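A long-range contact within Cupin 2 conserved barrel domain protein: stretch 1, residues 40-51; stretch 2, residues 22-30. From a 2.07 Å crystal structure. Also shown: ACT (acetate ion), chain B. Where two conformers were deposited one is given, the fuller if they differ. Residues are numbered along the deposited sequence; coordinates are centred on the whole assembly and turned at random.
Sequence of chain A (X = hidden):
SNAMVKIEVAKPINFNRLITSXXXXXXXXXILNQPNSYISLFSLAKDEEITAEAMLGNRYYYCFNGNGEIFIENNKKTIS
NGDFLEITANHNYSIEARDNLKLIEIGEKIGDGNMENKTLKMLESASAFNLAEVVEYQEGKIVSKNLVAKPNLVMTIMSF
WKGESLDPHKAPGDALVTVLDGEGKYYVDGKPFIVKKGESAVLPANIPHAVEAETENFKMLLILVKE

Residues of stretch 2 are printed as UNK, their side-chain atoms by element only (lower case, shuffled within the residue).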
# COMPACT_ATOMS: atom_id res chain seq x y z
N SER A 40 -7.07 2.21 -4.28
CA SER A 40 -7.49 3.59 -4.20
C SER A 40 -6.81 4.26 -3.03
O SER A 40 -6.40 3.56 -2.10
CB SER A 40 -9.02 3.68 -4.03
OG SER A 40 -9.61 3.36 -5.25
N LEU A 41 -6.71 5.59 -3.10
CA LEU A 41 -6.31 6.44 -2.00
C LEU A 41 -7.48 7.29 -1.46
O LEU A 41 -8.34 7.74 -2.22
CB LEU A 41 -5.17 7.36 -2.43
CG LEU A 41 -3.95 6.76 -3.11
CD1 LEU A 41 -3.13 7.93 -3.44
CD2 LEU A 41 -3.18 5.80 -2.12
N PHE A 42 -7.49 7.47 -0.14
CA PHE A 42 -8.43 8.32 0.58
C PHE A 42 -7.72 9.30 1.46
O PHE A 42 -6.72 8.95 2.11
CB PHE A 42 -9.32 7.46 1.47
CG PHE A 42 -10.38 6.70 0.72
CD1 PHE A 42 -10.09 5.50 0.11
CD2 PHE A 42 -11.65 7.21 0.60
CE1 PHE A 42 -11.07 4.83 -0.59
CE2 PHE A 42 -12.65 6.52 -0.09
CZ PHE A 42 -12.35 5.33 -0.68
N SER A 43 -8.22 10.54 1.51
CA SER A 43 -7.85 11.50 2.56
C SER A 43 -9.11 12.02 3.20
O SER A 43 -9.99 12.55 2.51
CB SER A 43 -7.03 12.65 1.97
OG SER A 43 -6.71 13.63 2.94
N LEU A 44 -9.25 11.80 4.51
CA LEU A 44 -10.41 12.21 5.27
C LEU A 44 -10.04 13.35 6.20
O LEU A 44 -9.09 13.22 6.96
CB LEU A 44 -10.92 11.07 6.14
CG LEU A 44 -11.64 9.89 5.54
CD1 LEU A 44 -10.68 9.09 4.67
CD2 LEU A 44 -12.24 9.03 6.68
N ALA A 45 -10.77 14.44 6.16
CA ALA A 45 -10.53 15.57 7.06
C ALA A 45 -11.00 15.13 8.42
O ALA A 45 -11.82 14.22 8.55
CB ALA A 45 -11.32 16.84 6.62
N LYS A 46 -10.47 15.79 9.43
CA LYS A 46 -10.85 15.52 10.81
C LYS A 46 -12.32 15.43 10.98
O LYS A 46 -13.05 16.26 10.49
CB LYS A 46 -10.33 16.61 11.72
CG LYS A 46 -10.68 16.39 13.18
CD LYS A 46 -10.17 17.56 14.05
CE LYS A 46 -10.48 17.33 15.51
NZ LYS A 46 -9.36 17.85 16.38
N ASP A 47 -12.74 14.39 11.67
CA ASP A 47 -14.12 14.14 12.02
C ASP A 47 -15.00 13.69 10.87
O ASP A 47 -16.16 13.44 11.08
CB ASP A 47 -14.77 15.29 12.83
CG ASP A 47 -14.21 15.38 14.29
OD1 ASP A 47 -13.72 14.36 14.86
OD2 ASP A 47 -14.22 16.48 14.86
N GLU A 48 -14.47 13.54 9.66
CA GLU A 48 -15.28 12.97 8.57
C GLU A 48 -15.27 11.47 8.67
O GLU A 48 -14.45 10.88 9.37
CB GLU A 48 -14.74 13.42 7.20
CG GLU A 48 -14.87 14.96 7.01
CD GLU A 48 -16.34 15.42 7.04
OE1 GLU A 48 -17.13 14.94 6.20
OE2 GLU A 48 -16.73 16.24 7.90
N GLU A 49 -16.17 10.83 7.93
CA GLU A 49 -16.16 9.39 7.84
C GLU A 49 -16.53 8.81 6.48
O GLU A 49 -17.20 9.45 5.68
CB GLU A 49 -17.08 8.80 8.90
CG GLU A 49 -18.50 9.24 8.81
CD GLU A 49 -19.32 8.69 9.99
OE1 GLU A 49 -20.28 7.94 9.70
OE2 GLU A 49 -19.00 8.99 11.18
N ILE A 50 -16.06 7.60 6.23
CA ILE A 50 -16.54 6.82 5.11
C ILE A 50 -17.30 5.62 5.72
O ILE A 50 -16.88 5.09 6.75
CB ILE A 50 -15.39 6.44 4.10
CG1 ILE A 50 -14.41 5.45 4.70
CG2 ILE A 50 -14.56 7.67 3.71
CD1 ILE A 50 -13.06 5.30 3.93
N THR A 51 -18.44 5.25 5.13
CA THR A 51 -19.21 4.08 5.58
C THR A 51 -19.27 3.10 4.43
O THR A 51 -19.45 3.49 3.29
CB THR A 51 -20.64 4.42 6.00
OG1 THR A 51 -21.28 5.14 4.95
CG2 THR A 51 -20.68 5.26 7.25
N UNK A 22 -9.28 19.41 2.47
CA UNK A 22 -9.54 20.58 3.33
C UNK A 22 -10.60 20.22 4.35
O UNK A 22 -11.12 19.11 4.34
c UNK A 22 -9.44 23.17 0.43
c UNK A 22 -8.88 22.28 1.56
c UNK A 22 -10.00 21.75 2.47
n UNK A 22 -10.04 22.73 -2.00
c UNK A 22 -10.28 22.37 -0.57
N UNK A 23 -10.94 21.17 5.23
CA UNK A 23 -11.92 20.91 6.32
C UNK A 23 -13.19 20.31 5.76
O UNK A 23 -13.69 20.77 4.76
c UNK A 23 -13.87 23.03 9.10
o UNK A 23 -14.33 22.82 10.24
c UNK A 23 -12.33 22.18 7.12
o UNK A 23 -13.97 24.14 8.54
c UNK A 23 -13.20 21.84 8.39
N UNK A 24 -13.70 19.29 6.44
CA UNK A 24 -14.99 18.67 6.11
C UNK A 24 -15.09 17.94 4.74
O UNK A 24 -16.17 17.57 4.31
c UNK A 24 -16.12 19.70 6.29
N UNK A 25 -13.96 17.69 4.09
CA UNK A 25 -13.93 16.99 2.82
C UNK A 25 -13.43 15.55 3.00
O UNK A 25 -12.60 15.28 3.84
c UNK A 25 -12.93 17.62 1.85
c UNK A 25 -13.33 18.94 1.20
o UNK A 25 -11.04 18.93 0.34
o UNK A 25 -12.41 20.51 -0.35
c UNK A 25 -12.18 19.50 0.33
N UNK A 26 -13.93 14.66 2.16
CA UNK A 26 -13.31 13.35 1.93
C UNK A 26 -12.93 13.35 0.47
O UNK A 26 -13.77 13.62 -0.43
c UNK A 26 -14.73 12.20 3.74
c UNK A 26 -13.66 10.79 1.86
c UNK A 26 -14.28 12.19 2.22
N UNK A 27 -11.67 13.07 0.21
CA UNK A 27 -11.16 13.04 -1.14
C UNK A 27 -10.70 11.64 -1.44
O UNK A 27 -10.09 10.97 -0.58
c UNK A 27 -10.01 14.07 -1.33
c UNK A 27 -9.41 13.98 -2.79
c UNK A 27 -10.51 15.51 -1.01
N UNK A 28 -11.00 11.17 -2.64
CA UNK A 28 -10.55 9.86 -3.08
C UNK A 28 -10.08 9.84 -4.51
O UNK A 28 -10.46 10.66 -5.36
c UNK A 28 -11.65 8.81 -2.81
o UNK A 28 -12.70 8.83 -3.77
N UNK A 29 -9.28 8.83 -4.81
CA UNK A 29 -8.65 8.69 -6.11
C UNK A 29 -8.37 7.20 -6.35
O UNK A 29 -7.72 6.53 -5.51
se UNK A 29 -4.88 10.55 -6.35
c UNK A 29 -6.42 9.52 -7.09
c UNK A 29 -4.38 10.70 -8.06
c UNK A 29 -7.31 9.41 -5.94
N UNK A 30 -8.80 6.70 -7.48
CA UNK A 30 -8.44 5.36 -7.86
C UNK A 30 -7.05 5.43 -8.49
O UNK A 30 -6.77 6.27 -9.34
c UNK A 30 -9.45 4.77 -8.81
c UNK A 30 -9.11 3.32 -9.12
n UNK A 30 -11.11 2.34 -8.02
n UNK A 30 -12.83 1.39 -6.78
c UNK A 30 -10.31 2.47 -9.24
c UNK A 30 -12.12 1.47 -7.89
n UNK A 30 -12.40 0.65 -8.86
C ACT B . -12.99 4.42 -4.98
O ACT B . -14.14 4.94 -5.14
OXT ACT B . -12.05 5.02 -5.55
CH3 ACT B . -12.78 3.19 -4.16
O HOH W 1 -12.66 18.76 8.94

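Position 22 carries five side-chain atoms: four carbons in a row ending in nitrogen. The side chain points away from stretch 1, but its backbone O lies 3.2 Å from A45 CB. This is K22.

Position 23 has three carbons, the third carrying two oxygens. The side chain points away from stretch 1. The chain length makes it glutamate, E23.

Position 24 has a single side-chain carbon. That CB lies 3.9 Å from E48 OE2. Its backbone N donates to a water at 2.8 Å, and the same water donates to K46 O at 3.0 Å. This is A24.

Position 25 again has three carbons, the third carrying two oxygens, and points away. Its backbone O accepts a hydrogen bond from A45 N at 3.1 Å. It is E25. Its OE1 accepts from K22 N at 2.8 Å, and its N donates to K22 O at 3.2 Å, so the type II turn from K22 to E25 is held by side chain and backbone.

Position 26 has three carbons, one carrying the other two. One branch carbon lies 3.7 Å from I50 CG2, the other 3.7 Å from E48 CB. The side chain also meets F42 and L44. The branch at CB means valine, V26.

Position 27 has the same three-carbon branch but lies on the other face of the sheet, with S43. Its N donates to S43 O at 2.9 Å, and S43 N donates to its O at 2.8 Å. It is V27.

Position 28 has one carbon, then one oxygen. Its CB sits over one face of the F42 ring, 4.0 Å from the ring centroid, a CH-pi contact. It is S28.

Position 29 has an unbranched chain of two carbons, selenium and a carbon. The selenium lies 4.3 Å from L41 CD1. The backbone pairs with L41 in both directions. It is M29, present as selenomethionine.

Position 30 has three carbons, a nitrogen, then a carbon carrying two more nitrogens. The nitrogen within the chain makes a weak hydrogen bond to S40 OG at 3.3 Å. S40 OG in turn donates to acetate OXT at 3.0 Å. The guanidinium identifies R30.

The contact is an antiparallel strand pair. Backbone hydrogen bonds at L41–M29 and S43–V27 fix the register, and A45 N to E25 O extends the ladder. Side chains alternate between faces: S28 covers one face of the F42 ring, V26 meets its edge and also touches L44, while M29 meets L41 on the other side of the sheet. Together the stretches bury 647 Å².

Stretch 2 (22-30) KEAEVVSMR
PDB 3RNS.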